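Local coordinates for enoyl-CoA hydratase/isomerase family protein (Pseudomonas syringae pv. tomato, PDB 3OT6) that probably acts on acyl-CoA thioesters as a hydratase or isomerase of the crotonase superfamily, though its substrate and exact reaction are not established, at residues D6-H11 with I34-A39; Q43-R48 with A87-S92. All blocks are in the same frame, centred on the assembly; numbering follows the deposited sequence.

Contact 1: residues D6-H11 with I34-A39; sequences DLVSYH and IIAFNA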
# COMPACT_ATOMS: atom_id res chain seq x y z
N ASP A 6 -15.24 10.90 2.10
CA ASP A 6 -14.61 11.45 0.90
C ASP A 6 -13.12 11.12 0.84
O ASP A 6 -12.63 10.83 -0.25
CB ASP A 6 -14.86 12.97 0.72
CG ASP A 6 -16.38 13.34 0.85
OD1 ASP A 6 -17.23 12.66 0.19
OD2 ASP A 6 -16.70 14.29 1.62
N LEU A 7 -12.42 11.15 1.99
CA LEU A 7 -11.01 10.73 2.13
C LEU A 7 -10.67 9.33 1.53
O LEU A 7 -9.77 9.20 0.66
CB LEU A 7 -10.57 10.74 3.60
CG LEU A 7 -10.03 12.03 4.21
CD1 LEU A 7 -9.24 11.71 5.47
CD2 LEU A 7 -9.20 12.88 3.23
N VAL A 8 -11.35 8.29 2.03
CA VAL A 8 -11.32 7.02 1.39
C VAL A 8 -12.79 6.68 1.11
O VAL A 8 -13.52 6.31 2.04
CB VAL A 8 -10.60 5.94 2.31
CG1 VAL A 8 -10.72 4.58 1.74
CG2 VAL A 8 -9.09 6.32 2.62
N SER A 9 -13.26 6.87 -0.13
CA SER A 9 -14.66 6.51 -0.45
C SER A 9 -14.83 4.97 -0.55
O SER A 9 -13.90 4.26 -0.98
CB SER A 9 -15.12 7.17 -1.73
OG SER A 9 -14.37 6.59 -2.79
N TYR A 10 -15.98 4.45 -0.15
CA TYR A 10 -16.21 3.02 -0.27
C TYR A 10 -17.33 2.73 -1.26
O TYR A 10 -18.45 3.10 -1.06
CB TYR A 10 -16.56 2.46 1.10
CG TYR A 10 -16.77 0.97 1.16
CD1 TYR A 10 -15.72 0.11 1.51
CD2 TYR A 10 -18.03 0.41 0.92
CE1 TYR A 10 -15.92 -1.27 1.58
CE2 TYR A 10 -18.23 -0.97 0.99
CZ TYR A 10 -17.16 -1.79 1.31
OH TYR A 10 -17.34 -3.14 1.39
N HIS A 11 -17.06 2.01 -2.31
CA HIS A 11 -18.20 1.58 -3.10
C HIS A 11 -18.17 0.07 -3.37
O HIS A 11 -17.19 -0.42 -3.85
CB HIS A 11 -18.34 2.46 -4.36
CG HIS A 11 -18.66 1.68 -5.61
ND1 HIS A 11 -19.95 1.55 -6.11
CD2 HIS A 11 -17.85 0.98 -6.46
CE1 HIS A 11 -19.91 0.80 -7.21
NE2 HIS A 11 -18.65 0.44 -7.45
N ILE A 34 -5.71 7.17 7.60
CA ILE A 34 -5.56 5.81 8.10
C ILE A 34 -6.83 5.33 8.81
O ILE A 34 -7.22 4.17 8.69
CB ILE A 34 -4.31 5.69 9.01
CG1 ILE A 34 -3.06 5.97 8.15
CG2 ILE A 34 -4.25 4.32 9.68
CD1 ILE A 34 -1.84 6.20 8.95
N ILE A 35 -7.45 6.24 9.57
CA ILE A 35 -8.70 5.99 10.21
C ILE A 35 -9.78 5.69 9.13
O ILE A 35 -10.54 4.71 9.22
CB ILE A 35 -9.11 7.17 11.05
CG1 ILE A 35 -8.19 7.27 12.29
CG2 ILE A 35 -10.54 6.93 11.52
CD1 ILE A 35 -8.38 8.51 13.08
N ALA A 36 -9.82 6.51 8.09
CA ALA A 36 -10.74 6.27 7.00
C ALA A 36 -10.49 4.89 6.47
O ALA A 36 -11.46 4.16 6.30
CB ALA A 36 -10.60 7.32 5.89
N PHE A 37 -9.22 4.52 6.22
CA PHE A 37 -8.84 3.21 5.63
C PHE A 37 -9.28 2.06 6.51
O PHE A 37 -9.84 1.11 6.03
CB PHE A 37 -7.31 3.10 5.40
CG PHE A 37 -6.90 3.26 3.99
CD1 PHE A 37 -6.07 4.33 3.62
CD2 PHE A 37 -7.35 2.36 3.01
CE1 PHE A 37 -5.72 4.52 2.28
CE2 PHE A 37 -7.02 2.53 1.69
CZ PHE A 37 -6.20 3.63 1.30
N ASN A 38 -9.01 2.14 7.81
CA ASN A 38 -9.47 1.12 8.71
C ASN A 38 -11.01 0.95 8.70
O ASN A 38 -11.50 -0.20 8.78
CB ASN A 38 -8.96 1.38 10.11
CG ASN A 38 -7.46 1.09 10.23
OD1 ASN A 38 -7.01 -0.02 9.89
ND2 ASN A 38 -6.68 2.08 10.69
N ALA A 39 -11.74 2.07 8.54
CA ALA A 39 -13.18 2.04 8.58
C ALA A 39 -13.64 1.42 7.28
O ALA A 39 -14.55 0.61 7.27
CB ALA A 39 -13.78 3.43 8.74

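Contact 2: residues Q43-R48 with A87-S92; sequences QAEKDR and ARRMLS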
# COMPACT_ATOMS: atom_id res chain seq x y z
N GLN A 43 -15.59 -2.43 6.67
CA GLN A 43 -16.80 -2.55 5.92
C GLN A 43 -16.57 -3.64 4.90
O GLN A 43 -17.44 -4.50 4.71
CB GLN A 43 -17.13 -1.21 5.25
CG GLN A 43 -18.45 -1.25 4.47
CD GLN A 43 -19.65 -1.69 5.36
OE1 GLN A 43 -19.79 -1.26 6.50
NE2 GLN A 43 -20.47 -2.59 4.83
N ALA A 44 -15.38 -3.63 4.25
CA ALA A 44 -15.01 -4.62 3.23
C ALA A 44 -14.99 -6.03 3.82
O ALA A 44 -15.31 -6.96 3.12
CB ALA A 44 -13.66 -4.28 2.59
N GLU A 45 -14.63 -6.18 5.09
CA GLU A 45 -14.61 -7.48 5.71
C GLU A 45 -16.05 -7.91 5.86
O GLU A 45 -16.38 -9.06 5.63
CB GLU A 45 -14.00 -7.46 7.12
CG GLU A 45 -12.51 -7.29 7.18
CD GLU A 45 -11.92 -7.53 8.58
OE1 GLU A 45 -12.20 -8.59 9.18
OE2 GLU A 45 -11.14 -6.69 9.07
N LYS A 46 -16.89 -6.97 6.27
CA LYS A 46 -18.25 -7.30 6.56
C LYS A 46 -19.00 -7.69 5.23
O LYS A 46 -19.82 -8.64 5.25
CB LYS A 46 -18.90 -6.24 7.47
CG LYS A 46 -20.44 -6.20 7.47
CD LYS A 46 -20.98 -5.06 8.45
CE LYS A 46 -22.58 -4.90 8.40
NZ LYS A 46 -23.17 -4.66 6.98
N ASP A 47 -18.62 -7.09 4.10
CA ASP A 47 -19.19 -7.47 2.79
C ASP A 47 -18.43 -8.59 2.11
O ASP A 47 -18.72 -8.91 0.96
CB ASP A 47 -19.25 -6.29 1.81
CG ASP A 47 -20.11 -5.16 2.32
OD1 ASP A 47 -21.10 -5.42 3.05
OD2 ASP A 47 -19.80 -3.99 2.01
N ARG A 48 -17.47 -9.19 2.81
CA ARG A 48 -16.66 -10.30 2.25
C ARG A 48 -16.14 -10.02 0.86
O ARG A 48 -16.07 -10.94 0.05
CB ARG A 48 -17.41 -11.62 2.23
CG ARG A 48 -18.30 -11.85 3.44
CD ARG A 48 -18.81 -13.29 3.38
NE ARG A 48 -18.11 -14.03 4.40
CZ ARG A 48 -17.26 -15.02 4.18
NH1 ARG A 48 -16.99 -15.48 2.95
NH2 ARG A 48 -16.66 -15.54 5.23
N ALA A 87 -0.40 -1.36 7.17
CA ALA A 87 0.25 -2.28 6.21
C ALA A 87 0.11 -3.76 6.71
O ALA A 87 -0.18 -4.67 5.93
CB ALA A 87 1.78 -1.92 5.96
N ARG A 88 0.35 -3.99 7.98
CA ARG A 88 0.21 -5.30 8.55
C ARG A 88 -1.27 -5.77 8.44
O ARG A 88 -1.55 -6.94 8.22
CB ARG A 88 0.67 -5.24 10.01
CG ARG A 88 0.93 -6.60 10.58
CD ARG A 88 0.10 -6.77 11.79
NE ARG A 88 0.41 -7.95 12.56
CZ ARG A 88 -0.41 -9.00 12.62
NH1 ARG A 88 -1.56 -8.96 11.95
NH2 ARG A 88 -0.07 -10.06 13.33
N ARG A 89 -2.23 -4.87 8.53
CA ARG A 89 -3.60 -5.32 8.51
C ARG A 89 -3.92 -5.71 7.09
O ARG A 89 -4.56 -6.72 6.87
CB ARG A 89 -4.57 -4.25 9.01
CG ARG A 89 -5.99 -4.59 8.72
CD ARG A 89 -6.94 -3.48 9.09
NE ARG A 89 -8.29 -4.00 9.00
CZ ARG A 89 -9.37 -3.31 9.28
NH1 ARG A 89 -9.29 -2.05 9.66
NH2 ARG A 89 -10.53 -3.90 9.19
N MSE A 90 -3.41 -4.96 6.12
CA MSE A 90 -3.69 -5.27 4.73
C MSE A 90 -3.12 -6.61 4.34
O MSE A 90 -3.71 -7.33 3.55
CB MSE A 90 -3.14 -4.19 3.79
CG MSE A 90 -3.94 -2.92 3.83
SE MSE A 90 -3.08 -1.40 2.91
CE MSE A 90 -3.18 -1.94 1.02
N LEU A 91 -1.96 -6.93 4.86
CA LEU A 91 -1.30 -8.19 4.51
C LEU A 91 -1.96 -9.35 5.24
O LEU A 91 -1.75 -10.53 4.91
CB LEU A 91 0.17 -8.14 4.86
CG LEU A 91 1.01 -7.25 3.92
CD1 LEU A 91 2.30 -6.87 4.64
CD2 LEU A 91 1.31 -8.07 2.71
N SER A 92 -2.78 -9.03 6.24
CA SER A 92 -3.47 -10.13 6.92
C SER A 92 -4.99 -10.08 6.63
O SER A 92 -5.73 -10.84 7.20
CB SER A 92 -3.13 -10.23 8.39
OG SER A 92 -3.35 -9.03 8.99
O HOH W 1 -8.50 -6.73 7.80

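Contact 1: residues D6-H11 with I34-A39
Val8, the first residue of strand 8-13, meets helix 31-46 through a single methyl group, CG2, which touches both Ala36 and Phe37. The backbones come close at this point: the CA atoms of Val8 and Ala36 are 5.7 Å apart, a spacing that the small alanine permits. Val8 CG2 stands 3.7 Å from Ala36 CB, and it also lies over one face of the Phe37 ring, 3.9 Å from the centroid and 15° off the normal. That is a CH-pi contact, displaced somewhat toward the ring's rim, and the two side chains run roughly at right angles to each other. The valine's first torsion explains the division of labour between its branches: with CG1 anti to the backbone N (chi1 172°), CG2 falls beside that nitrogen and is presented to the helix. Leu7, still in the short helix 4-7, adds a looser touch from its CB to Ala36 CB at 4.1 Å. Val8 also packs on Ala40, one helical turn beyond Ala36, and on Leu21 of the neighbouring strand, while Phe37 reaches Leu86 of helix 73-91. All the chemistry between the segments is apolar and mostly buried. Packing of helix 31-46 on edge strand 8-13, which pairs antiparallel with 16-21, is consistent with the N-terminal part of the crotonase fold.

Contact 2: residues Q43-R48 with A87-S92
Two helix ends, the last turns of 31-46 and of 73-91, stand well apart here, with the CA atoms of Glu45 and Met90 nearest at 11.2 Å, and long side chains must span the distance. Glu45 and Arg89 do so from opposite directions. Arg89 starts with CG anti to its own nitrogen (chi1 168°) and stays extended as far as NE, which carries its guanidinium across to the other helix; Glu45 is likewise extended beyond CG. Arg89 NH2 donates to Glu45 OE2 at 2.9 Å, with an N-H...O angle of 155°, forming a salt bridge. The carboxylate oxygen sits at the guanidinium's edge, near its plane, and is approached on its anti side. The planes are turned 78° against each other, far from the coplanar setting of a two-pronged bridge, and only OE2 takes part in the direct bond. A water completes a small ring: it donates to Glu45 OE2 at 2.9 Å and accepts from Arg89 NE at 3.0 Å.

The guanidinium has further partners on helix 31-46. NH2 also forms a salt bridge with Asp42, its strongest polar partner, and NH1 bonds to the carbonyl oxygen of Asn38. Nearby, a Schellman motif with Arg48 as its C-prime residue ends helix 31-46, and Gln43 NE2 donates to Asp47 OD2 at 3.2 Å. Ser92 OG turns back to Arg88 O at 2.9 Å, bonding to its own helix.

With NE, NH1 and NH2 all engaged, the rotation of the Arg89 head is fixed, and two acidic groups would be expected to favour its positive charge. Arg89 of helix 73-91 is thus gripped by Glu45, Asp42 and the Asn38 carbonyl of helix 31-46, the water closing the link at NE, between helix ends whose backbones stand well apart here.

Both contacts draw on helix 31-46, but at different turns and with different chemistry. Contact 1 is buried and wholly apolar, pressing the helix against the edge strand of the sheet at short backbone spacing; contact 2 lies at the surface, where a charged pair and a water span the distance between helix 31-46 and helix 73-91. Their centres are 12 Å apart, and they are tied directly by Tyr10 OH to Asp47 OD2 at 2.7 Å. The Tyr10 ring also packs on Gln43, and the Arg89 head reaches the 34-39 segment. Here close apolar packing seats the helix on its sheet, and near its C-terminal end long polar side chains span the wider distance to the next helix.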